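Local coordinates for protein glutamine amidotransferase subunit pdxT (Thermus thermophilus, PDB 2YWD) that probably hydrolyses glutamine to glutamate and ammonia, as the glutaminase subunit of pyridoxal 5'-phosphate synthase that passes the ammonia to the synthase partner PdxS, at residues A[183-186]-A[187-190]; A[17-20]-A[21-24]; A[54-57]-A[58-61]; A[63-66]-A[67-71]. All coordinates share one frame; numbering follows the deposited sequence.

Contact 1 of 4, residues A[183-186]-A[187-190]; sequences RYFL and ELAG
R183 lays its aliphatic part against E187 one turn on, with CD of R183 3.9 Å from CG of E187. Their charged ends do not pair directly: guanidinium and carboxylate planes stand 83° apart, and R183 NH1 is 4.5 Å from E187 OE2, with no N-H aimed at it. A water bridges them, accepting from R183 NH1 in the guanidinium plane, its oxygen lying 2.6 Å from E187 OE2, to which it donates, so long, flexible charged chains suit this solvent-accessible side.

Y184 brings CE2 of its ring to within 3.9 Å of L188 CD2, while its hydroxyl is hydrogen-bonded to R162. F185, buried, offers CD1 to L188 CD1 at 4.1 Å. This is the closing helix of the chain, 180-189, and F185 packs it onto strands 42-45, 76-80 and 166-169 of the central sheet, meeting F78. L188 serves both aromatics because its CG sits between the backbone N and the carbonyl carbon (chi1 74°), bringing CG to 3.1 Å from F185 O and spreading the two methyls. An alanine at L188 would remove both methyls and would probably leave a gap beside the Y184 and F185 rings.

L186 packs on L24 and I26. A189 N donates to F185 O and more weakly to L186 O. G190 leaves the helix with positive phi (78°) in a Schellman motif, its N bonded to E187 O at 3.1 Å.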
loop_
_atom_site.group_PDB
_atom_site.type_symbol
_atom_site.label_atom_id
_atom_site.label_comp_id
_atom_site.label_asym_id
_atom_site.label_seq_id
_atom_site.Cartn_x
_atom_site.Cartn_y
_atom_site.Cartn_z
ATOM N N ARG A 183 -1.461 11.351 -5.910
ATOM C CA ARG A 183 -0.536 12.431 -6.260
ATOM C C ARG A 183 0.431 12.670 -5.100
ATOM O O ARG A 183 1.625 12.897 -5.307
ATOM C CB ARG A 183 -1.305 13.719 -6.591
ATOM C CG ARG A 183 -0.410 14.946 -6.821
ATOM C CD ARG A 183 0.589 14.720 -7.952
ATOM N NE ARG A 183 -0.034 14.774 -9.272
ATOM C CZ ARG A 183 0.577 14.423 -10.401
ATOM N NH1 ARG A 183 1.829 13.984 -10.371
ATOM N NH2 ARG A 183 -0.053 14.533 -11.562
ATOM N N TYR A 184 -0.090 12.617 -3.876
ATOM C CA TYR A 184 0.735 12.802 -2.682
ATOM C C TYR A 184 1.872 11.778 -2.727
ATOM O O TYR A 184 3.032 12.098 -2.447
ATOM C CB TYR A 184 -0.113 12.585 -1.424
ATOM C CG TYR A 184 0.671 12.581 -0.130
ATOM C CD1 TYR A 184 1.090 13.773 0.462
ATOM C CD2 TYR A 184 1.012 11.382 0.492
ATOM C CE1 TYR A 184 1.833 13.768 1.647
ATOM C CE2 TYR A 184 1.752 11.365 1.669
ATOM C CZ TYR A 184 2.160 12.559 2.243
ATOM O OH TYR A 184 2.895 12.544 3.409
ATOM N N PHE A 185 1.529 10.544 -3.086
ATOM C CA PHE A 185 2.511 9.468 -3.184
ATOM C C PHE A 185 3.537 9.732 -4.287
ATOM O O PHE A 185 4.743 9.574 -4.076
ATOM C CB PHE A 185 1.808 8.125 -3.437
ATOM C CG PHE A 185 2.757 6.991 -3.740
ATOM C CD1 PHE A 185 3.793 6.678 -2.864
ATOM C CD2 PHE A 185 2.623 6.249 -4.910
ATOM C CE1 PHE A 185 4.686 5.641 -3.149
ATOM C CE2 PHE A 185 3.510 5.208 -5.207
ATOM C CZ PHE A 185 4.543 4.905 -4.323
ATOM N N LEU A 186 3.067 10.134 -5.463
ATOM C CA LEU A 186 3.982 10.401 -6.567
ATOM C C LEU A 186 4.936 11.543 -6.228
ATOM O O LEU A 186 6.105 11.523 -6.616
ATOM C CB LEU A 186 3.205 10.733 -7.842
ATOM C CG LEU A 186 2.297 9.620 -8.367
ATOM C CD1 LEU A 186 1.812 9.992 -9.763
ATOM C CD2 LEU A 186 3.057 8.297 -8.402
ATOM N N GLU A 187 4.436 12.535 -5.503
ATOM C CA GLU A 187 5.261 13.670 -5.110
ATOM C C GLU A 187 6.393 13.216 -4.192
ATOM O O GLU A 187 7.540 13.623 -4.366
ATOM C CB GLU A 187 4.407 14.734 -4.409
ATOM C CG GLU A 187 3.447 15.478 -5.337
ATOM C CD GLU A 187 4.131 16.558 -6.165
ATOM O OE1 GLU A 187 4.523 17.593 -5.582
ATOM O OE2 GLU A 187 4.280 16.375 -7.396
ATOM N N LEU A 188 6.080 12.363 -3.220
ATOM C CA LEU A 188 7.110 11.892 -2.305
ATOM C C LEU A 188 8.079 10.932 -3.006
ATOM O O LEU A 188 9.215 10.750 -2.563
ATOM C CB LEU A 188 6.472 11.231 -1.073
ATOM C CG LEU A 188 5.825 9.844 -1.142
ATOM C CD1 LEU A 188 6.902 8.764 -1.135
ATOM C CD2 LEU A 188 4.914 9.661 0.064
ATOM N N ALA A 189 7.631 10.333 -4.107
ATOM C CA ALA A 189 8.470 9.411 -4.872
ATOM C C ALA A 189 9.337 10.206 -5.847
ATOM O O ALA A 189 10.234 9.658 -6.490
ATOM C CB ALA A 189 7.602 8.420 -5.638
ATOM N N GLY A 190 9.056 11.500 -5.957
ATOM C CA GLY A 190 9.824 12.348 -6.850
ATOM C C GLY A 190 9.442 12.193 -8.311
ATOM O O GLY A 190 10.261 12.423 -9.198
HETATM O O HOH W 1 4.096 14.035 -8.593
#

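Contact 2 of 4, residues A[17-20]-A[21-24]; sequences HKEA and LKRL
E19 and K22 run side by side and point the same way, but they touch through carbon rather than charge. The K22 chain, bent at chi3 (-63°), folds over the backbone of E19, putting K22 CE 3.3 Å from E19 CA and 3.9 Å from E19 CB. K22 NZ stays 5.3 Å from E19 OE1.

R23 is turned differently: extended from CG to NE, it reaches back along the helix and sets the edge of its guanidinium beside A20, R23 NH1 3.7 Å from A20 CA. A water accepts from R23 NH1 and donates to A20 O, and R23 NH2 forms a salt bridge with E177. The small A20 lets the guanidinium lie close to the backbone, and its methyl packs on H182.

On the inward side L21 rests on the carbonyl of H17, with L21 CG 3.2 Å from H17 O, and its side chain packs on V5, V7 and I44, as befits the helix of a beta-alpha-beta unit formed with strands 5-8 and 29-31. The imidazole of H17 is engaged outside this turn, NE2 bonded to T80 OG1 and ND1 to H182 NE2, and it touches E174, a predicted charge-relay residue.

L21 N donates to H17 O at 2.8 Å, whereas R23 N donates to A20 O, three residues back. With the charged atoms of E19 and K22 beyond salt-bridge distance, this turn probably owes more to backbone bonds, the water bridge and buried leucine.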
loop_
_atom_site.group_PDB
_atom_site.type_symbol
_atom_site.label_atom_id
_atom_site.label_comp_id
_atom_site.label_asym_id
_atom_site.label_seq_id
_atom_site.Cartn_x
_atom_site.Cartn_y
_atom_site.Cartn_z
ATOM N N HIS A 17 -6.151 0.793 -9.492
ATOM C CA HIS A 17 -5.061 1.747 -9.283
ATOM C C HIS A 17 -4.587 2.335 -10.613
ATOM O O HIS A 17 -4.243 3.517 -10.690
ATOM C CB HIS A 17 -3.886 1.083 -8.551
ATOM C CG HIS A 17 -4.041 1.058 -7.057
ATOM N ND1 HIS A 17 -3.955 2.195 -6.280
ATOM C CD2 HIS A 17 -4.260 0.033 -6.199
ATOM C CE1 HIS A 17 -4.113 1.871 -5.009
ATOM N NE2 HIS A 17 -4.299 0.565 -4.932
ATOM N N LYS A 18 -4.566 1.512 -11.658
ATOM C CA LYS A 18 -4.155 1.995 -12.974
ATOM C C LYS A 18 -5.135 3.077 -13.426
ATOM O O LYS A 18 -4.735 4.102 -13.969
ATOM C CB LYS A 18 -4.152 0.854 -13.992
ATOM C CG LYS A 18 -3.170 -0.262 -13.685
ATOM C CD LYS A 18 -3.172 -1.326 -14.783
ATOM C CE LYS A 18 -2.507 -0.828 -16.069
ATOM N NZ LYS A 18 -3.200 0.336 -16.691
ATOM N N GLU A 19 -6.422 2.835 -13.195
ATOM C CA GLU A 19 -7.461 3.787 -13.568
ATOM C C GLU A 19 -7.315 5.073 -12.767
ATOM O O GLU A 19 -7.446 6.171 -13.309
ATOM C CB GLU A 19 -8.844 3.185 -13.322
ATOM C CG GLU A 19 -9.168 2.003 -14.212
ATOM C CD GLU A 19 -10.470 1.332 -13.827
ATOM O OE1 GLU A 19 -10.869 0.366 -14.515
ATOM O OE2 GLU A 19 -11.096 1.768 -12.835
ATOM N N ALA A 20 -7.041 4.936 -11.474
ATOM C CA ALA A 20 -6.872 6.099 -10.616
ATOM C C ALA A 20 -5.665 6.914 -11.071
ATOM O O ALA A 20 -5.696 8.146 -11.055
ATOM C CB ALA A 20 -6.697 5.663 -9.162
ATOM N N LEU A 21 -4.606 6.224 -11.483
ATOM C CA LEU A 21 -3.390 6.891 -11.938
ATOM C C LEU A 21 -3.578 7.651 -13.248
ATOM O O LEU A 21 -2.834 8.590 -13.537
ATOM C CB LEU A 21 -2.247 5.876 -12.071
ATOM C CG LEU A 21 -1.666 5.392 -10.734
ATOM C CD1 LEU A 21 -0.708 4.226 -10.957
ATOM C CD2 LEU A 21 -0.947 6.552 -10.054
ATOM N N LYS A 22 -4.566 7.255 -14.043
ATOM C CA LYS A 22 -4.819 7.946 -15.302
ATOM C C LYS A 22 -5.204 9.400 -15.035
ATOM O O LYS A 22 -4.875 10.290 -15.817
ATOM C CB LYS A 22 -5.938 7.257 -16.087
ATOM C CG LYS A 22 -5.586 5.866 -16.589
ATOM C CD LYS A 22 -6.719 5.264 -17.420
ATOM C CE LYS A 22 -7.985 5.073 -16.594
ATOM N NZ LYS A 22 -9.076 4.404 -17.362
ATOM N N ARG A 23 -5.891 9.640 -13.921
ATOM C CA ARG A 23 -6.312 10.991 -13.568
ATOM C C ARG A 23 -5.122 11.892 -13.267
ATOM O O ARG A 23 -5.261 13.111 -13.174
ATOM C CB ARG A 23 -7.266 10.964 -12.369
ATOM C CG ARG A 23 -8.555 10.204 -12.643
ATOM C CD ARG A 23 -9.664 10.594 -11.675
ATOM N NE ARG A 23 -10.883 9.833 -11.936
ATOM C CZ ARG A 23 -11.044 8.548 -11.631
ATOM N NH1 ARG A 23 -10.066 7.873 -11.042
ATOM N NH2 ARG A 23 -12.180 7.930 -11.933
ATOM N N LEU A 24 -3.952 11.283 -13.104
ATOM C CA LEU A 24 -2.737 12.037 -12.841
ATOM C C LEU A 24 -1.912 12.099 -14.129
ATOM O O LEU A 24 -0.766 12.547 -14.125
ATOM C CB LEU A 24 -1.921 11.373 -11.725
ATOM C CG LEU A 24 -2.571 11.314 -10.336
ATOM C CD1 LEU A 24 -1.572 10.747 -9.338
ATOM C CD2 LEU A 24 -3.006 12.705 -9.898
HETATM O O HOH W 2 -7.954 8.997 -9.482
#

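Contact 3 of 4, residues A[54-57]-A[58-61]; sequences GKLA and REYG
L56 O accepts the backbone N-H of Y60 at 2.9 Å from Y60 N, and the tyrosine ring comes close to the same oxygen, with Y60 CD2 3.1 Å from L56 O. Side by side and pointing the same way, the two side chains touch along their lengths: L56 CB meets Y60 CE2 at 3.8 Å, and L56 CD2 lies 3.8 Å from Y60 OH. Both also pack on L10, so an aromatic that is greasy in its ring and polar at its end suits this surface edge.

On the outer side K55 and E59 form a salt bridge one helical turn apart. K55 is bent at chi3 and chi4 (75° and 65°), curling its ammonium back until K55 NZ is 3.1 Å from E59 OE2, which it meets from above the carboxylate plane. K55 CG also lies 3.3 Å from E59 OE2. R58 points elsewhere, to a salt bridge with E63.

Helix 50-59 begins at S50, a predicted glutamine-binding residue, and ends here. G61, with phi 76° and its N bonded to R58 O at 3.1 Å, closes it in a Schellman motif and also stands at the N-cap of helix 62-71, so one glycine ends the first helix and begins the second.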
loop_
_atom_site.group_PDB
_atom_site.type_symbol
_atom_site.label_atom_id
_atom_site.label_comp_id
_atom_site.label_asym_id
_atom_site.label_seq_id
_atom_site.Cartn_x
_atom_site.Cartn_y
_atom_site.Cartn_z
ATOM N N GLY A 54 1.812 -12.120 -1.630
ATOM C CA GLY A 54 3.076 -12.380 -0.962
ATOM C C GLY A 54 3.797 -13.596 -1.521
ATOM O O GLY A 54 4.995 -13.538 -1.815
ATOM N N LYS A 55 3.075 -14.701 -1.676
ATOM C CA LYS A 55 3.676 -15.932 -2.192
ATOM C C LYS A 55 4.289 -15.743 -3.577
ATOM O O LYS A 55 5.443 -16.100 -3.805
ATOM C CB LYS A 55 2.635 -17.058 -2.245
ATOM C CG LYS A 55 3.215 -18.419 -2.621
ATOM C CD LYS A 55 2.158 -19.522 -2.604
ATOM C CE LYS A 55 1.226 -19.439 -3.808
ATOM N NZ LYS A 55 1.951 -19.689 -5.090
ATOM N N LEU A 56 3.517 -15.171 -4.497
ATOM C CA LEU A 56 3.993 -14.954 -5.859
ATOM C C LEU A 56 5.136 -13.938 -5.950
ATOM O O LEU A 56 6.084 -14.137 -6.714
ATOM C CB LEU A 56 2.827 -14.521 -6.760
ATOM C CG LEU A 56 1.664 -15.516 -6.856
ATOM C CD1 LEU A 56 0.574 -14.948 -7.755
ATOM C CD2 LEU A 56 2.167 -16.855 -7.393
ATOM N N ALA A 57 5.060 -12.857 -5.177
ATOM C CA ALA A 57 6.119 -11.850 -5.207
ATOM C C ALA A 57 7.436 -12.465 -4.731
ATOM O O ALA A 57 8.510 -12.118 -5.219
ATOM C CB ALA A 57 5.748 -10.665 -4.330
ATOM N N ARG A 58 7.346 -13.379 -3.772
ATOM C CA ARG A 58 8.533 -14.040 -3.251
ATOM C C ARG A 58 9.068 -15.015 -4.296
ATOM O O ARG A 58 10.255 -14.998 -4.625
ATOM C CB ARG A 58 8.200 -14.782 -1.949
ATOM C CG ARG A 58 9.353 -15.597 -1.369
ATOM C CD ARG A 58 9.099 -15.946 0.096
ATOM N NE ARG A 58 9.144 -14.754 0.941
ATOM C CZ ARG A 58 8.950 -14.759 2.254
ATOM N NH1 ARG A 58 8.694 -15.896 2.884
ATOM N NH2 ARG A 58 9.025 -13.626 2.942
ATOM N N GLU A 59 8.181 -15.850 -4.829
ATOM C CA GLU A 59 8.566 -16.836 -5.833
ATOM C C GLU A 59 9.208 -16.243 -7.076
ATOM O O GLU A 59 10.149 -16.820 -7.619
ATOM C CB GLU A 59 7.354 -17.666 -6.254
ATOM C CG GLU A 59 6.991 -18.766 -5.282
ATOM C CD GLU A 59 5.764 -19.538 -5.720
ATOM O OE1 GLU A 59 5.513 -19.603 -6.946
ATOM O OE2 GLU A 59 5.062 -20.088 -4.844
ATOM N N TYR A 60 8.708 -15.098 -7.532
ATOM C CA TYR A 60 9.251 -14.475 -8.737
ATOM C C TYR A 60 10.459 -13.572 -8.498
ATOM O O TYR A 60 10.941 -12.922 -9.423
ATOM C CB TYR A 60 8.160 -13.681 -9.464
ATOM C CG TYR A 60 6.928 -14.492 -9.820
ATOM C CD1 TYR A 60 7.030 -15.836 -10.182
ATOM C CD2 TYR A 60 5.663 -13.907 -9.821
ATOM C CE1 TYR A 60 5.900 -16.576 -10.535
ATOM C CE2 TYR A 60 4.527 -14.637 -10.175
ATOM C CZ TYR A 60 4.655 -15.969 -10.530
ATOM O OH TYR A 60 3.536 -16.692 -10.881
ATOM N N GLY A 61 10.947 -13.534 -7.263
ATOM C CA GLY A 61 12.098 -12.702 -6.949
ATOM C C GLY A 61 11.794 -11.213 -6.845
ATOM O O GLY A 61 12.702 -10.398 -6.674
#

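Contact 4 of 4, residues A[63-66]-A[67-71]; sequences EDEV and RKRVE
R67 stretches back along the helix between E63 and D64, the bend at chi3 (-64°) bringing its guanidinium level with both acids. NH2 of R67 meets E63 OE2 at 2.7 Å in an almost perfectly straight bond (179°), on the anti side of a carboxylate turned 81° from the guanidinium. R67 NH1 gives a more bent bond to the anti lone pair of D64 OD2 at 3.0 Å. Both oxygens lie at the guanidinium edge, in its plane, while E63 O sits over a face. R67 NH2 also bonds L100 O, and E63 OE1 holds R58. A leucine in place of R67 would be likely to leave D64 OD2 without its charged mate and deprive buried E63 of one of its two arginines.

V66, branched and buried, sets CG1 4.1 Å from V70 CG2, and both valines pack on L77 of strand 76-80.

E65 is linked through water: two waters donate to its OE2, one accepting from R69 NH1 at 2.8 Å between that atom and the water oxygen, the other from K68 NZ. R69 and K68 have further partners in S74 and E72.

E63 and D64, near the N-terminus of helix 62-71, would probably suit the helix dipole as well as their pairing with R67.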
loop_
_atom_site.group_PDB
_atom_site.type_symbol
_atom_site.label_atom_id
_atom_site.label_comp_id
_atom_site.label_asym_id
_atom_site.label_seq_id
_atom_site.Cartn_x
_atom_site.Cartn_y
_atom_site.Cartn_z
ATOM N N GLU A 63 9.952 -9.683 -4.449
ATOM C CA GLU A 63 10.091 -9.270 -3.052
ATOM C C GLU A 63 11.527 -8.833 -2.737
ATOM O O GLU A 63 11.767 -7.726 -2.258
ATOM C CB GLU A 63 9.704 -10.431 -2.130
ATOM C CG GLU A 63 9.816 -10.126 -0.635
ATOM C CD GLU A 63 9.830 -11.389 0.213
ATOM O OE1 GLU A 63 8.992 -12.280 -0.032
ATOM O OE2 GLU A 63 10.671 -11.487 1.132
ATOM N N ASP A 64 12.482 -9.711 -3.021
ATOM C CA ASP A 64 13.884 -9.431 -2.748
ATOM C C ASP A 64 14.435 -8.213 -3.493
ATOM O O ASP A 64 15.181 -7.419 -2.918
ATOM C CB ASP A 64 14.707 -10.684 -3.050
ATOM C CG ASP A 64 14.284 -11.866 -2.186
ATOM O OD1 ASP A 64 14.405 -13.023 -2.640
ATOM O OD2 ASP A 64 13.830 -11.631 -1.046
ATOM N N GLU A 65 14.063 -8.055 -4.762
ATOM C CA GLU A 65 14.536 -6.914 -5.545
ATOM C C GLU A 65 13.931 -5.625 -4.997
ATOM O O GLU A 65 14.606 -4.598 -4.905
ATOM C CB GLU A 65 14.162 -7.087 -7.018
ATOM C CG GLU A 65 14.674 -5.987 -7.951
ATOM C CD GLU A 65 16.186 -5.811 -7.906
ATOM O OE1 GLU A 65 16.902 -6.797 -7.629
ATOM O OE2 GLU A 65 16.664 -4.686 -8.164
ATOM N N VAL A 66 12.657 -5.673 -4.626
ATOM C CA VAL A 66 12.014 -4.493 -4.074
ATOM C C VAL A 66 12.711 -4.103 -2.766
ATOM O O VAL A 66 12.978 -2.923 -2.527
ATOM C CB VAL A 66 10.512 -4.740 -3.814
ATOM C CG1 VAL A 66 9.937 -3.610 -2.991
ATOM C CG2 VAL A 66 9.765 -4.846 -5.143
ATOM N N ARG A 67 13.010 -5.090 -1.923
ATOM C CA ARG A 67 13.681 -4.810 -0.656
ATOM C C ARG A 67 15.000 -4.077 -0.916
ATOM O O ARG A 67 15.337 -3.102 -0.235
ATOM C CB ARG A 67 13.950 -6.113 0.114
ATOM C CG ARG A 67 14.586 -5.891 1.484
ATOM C CD ARG A 67 14.753 -7.188 2.291
ATOM N NE ARG A 67 13.474 -7.810 2.638
ATOM C CZ ARG A 67 12.947 -8.855 2.008
ATOM N NH1 ARG A 67 13.589 -9.418 0.988
ATOM N NH2 ARG A 67 11.765 -9.329 2.386
ATOM N N LYS A 68 15.736 -4.553 -1.913
ATOM C CA LYS A 68 17.014 -3.961 -2.286
ATOM C C LYS A 68 16.831 -2.529 -2.798
ATOM O O LYS A 68 17.570 -1.619 -2.414
ATOM C CB LYS A 68 17.677 -4.819 -3.367
ATOM C CG LYS A 68 18.984 -4.260 -3.900
ATOM C CD LYS A 68 19.480 -5.072 -5.087
ATOM C CE LYS A 68 20.733 -4.457 -5.694
ATOM N NZ LYS A 68 20.504 -3.043 -6.110
ATOM N N ARG A 69 15.838 -2.335 -3.658
ATOM C CA ARG A 69 15.556 -1.019 -4.225
ATOM C C ARG A 69 15.156 0.009 -3.163
ATOM O O ARG A 69 15.616 1.151 -3.197
ATOM C CB ARG A 69 14.450 -1.133 -5.285
ATOM C CG ARG A 69 14.864 -1.878 -6.559
ATOM C CD ARG A 69 15.853 -1.061 -7.386
ATOM N NE ARG A 69 15.272 0.212 -7.798
ATOM C CZ ARG A 69 14.356 0.344 -8.754
ATOM N NH1 ARG A 69 13.921 -0.723 -9.414
ATOM N NH2 ARG A 69 13.855 1.540 -9.032
ATOM N N VAL A 70 14.295 -0.388 -2.231
ATOM C CA VAL A 70 13.860 0.521 -1.174
ATOM C C VAL A 70 15.024 0.858 -0.248
ATOM O O VAL A 70 15.189 2.009 0.168
ATOM C CB VAL A 70 12.714 -0.092 -0.345
ATOM C CG1 VAL A 70 12.379 0.810 0.836
ATOM C CG2 VAL A 70 11.493 -0.274 -1.222
ATOM N N GLU A 71 15.831 -0.151 0.061
ATOM C CA GLU A 71 16.989 0.019 0.927
ATOM C C GLU A 71 17.967 1.040 0.345
ATOM O O GLU A 71 18.566 1.825 1.079
ATOM C CB GLU A 71 17.701 -1.326 1.115
ATOM C CG GLU A 71 18.854 -1.288 2.107
ATOM C CD GLU A 71 18.401 -0.920 3.507
ATOM O OE1 GLU A 71 17.528 -1.628 4.054
ATOM O OE2 GLU A 71 18.915 0.075 4.061
HETATM O O HOH W 3 15.243 -3.189 -9.913
HETATM O O HOH W 4 19.150 -3.364 -8.315
#

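Overall arrangement
Along the chain the order is contact 2, contact 3, contact 4, contact 1, and all four are local contacts along helices. Helices 14-22, 62-71 and 180-189 pack on the seven-stranded sheet, and helix 50-59 precedes helix 62-71. Contacts 1 and 2, centres about 13 Å apart, touch where L24 meets R183 and L186, joining helices 14-22 and 180-189. Contacts 3 and 4, centres about 12 Å apart, are tied by the R58–E63 salt bridge. Between the pairs the nearest atoms are about 9 to 16 Å apart. F185 meets A76 and F78, whereas V66 and V70 meet L77, consistent with packing on opposite faces of strand 76-80, which leads to the predicted nucleophile C81.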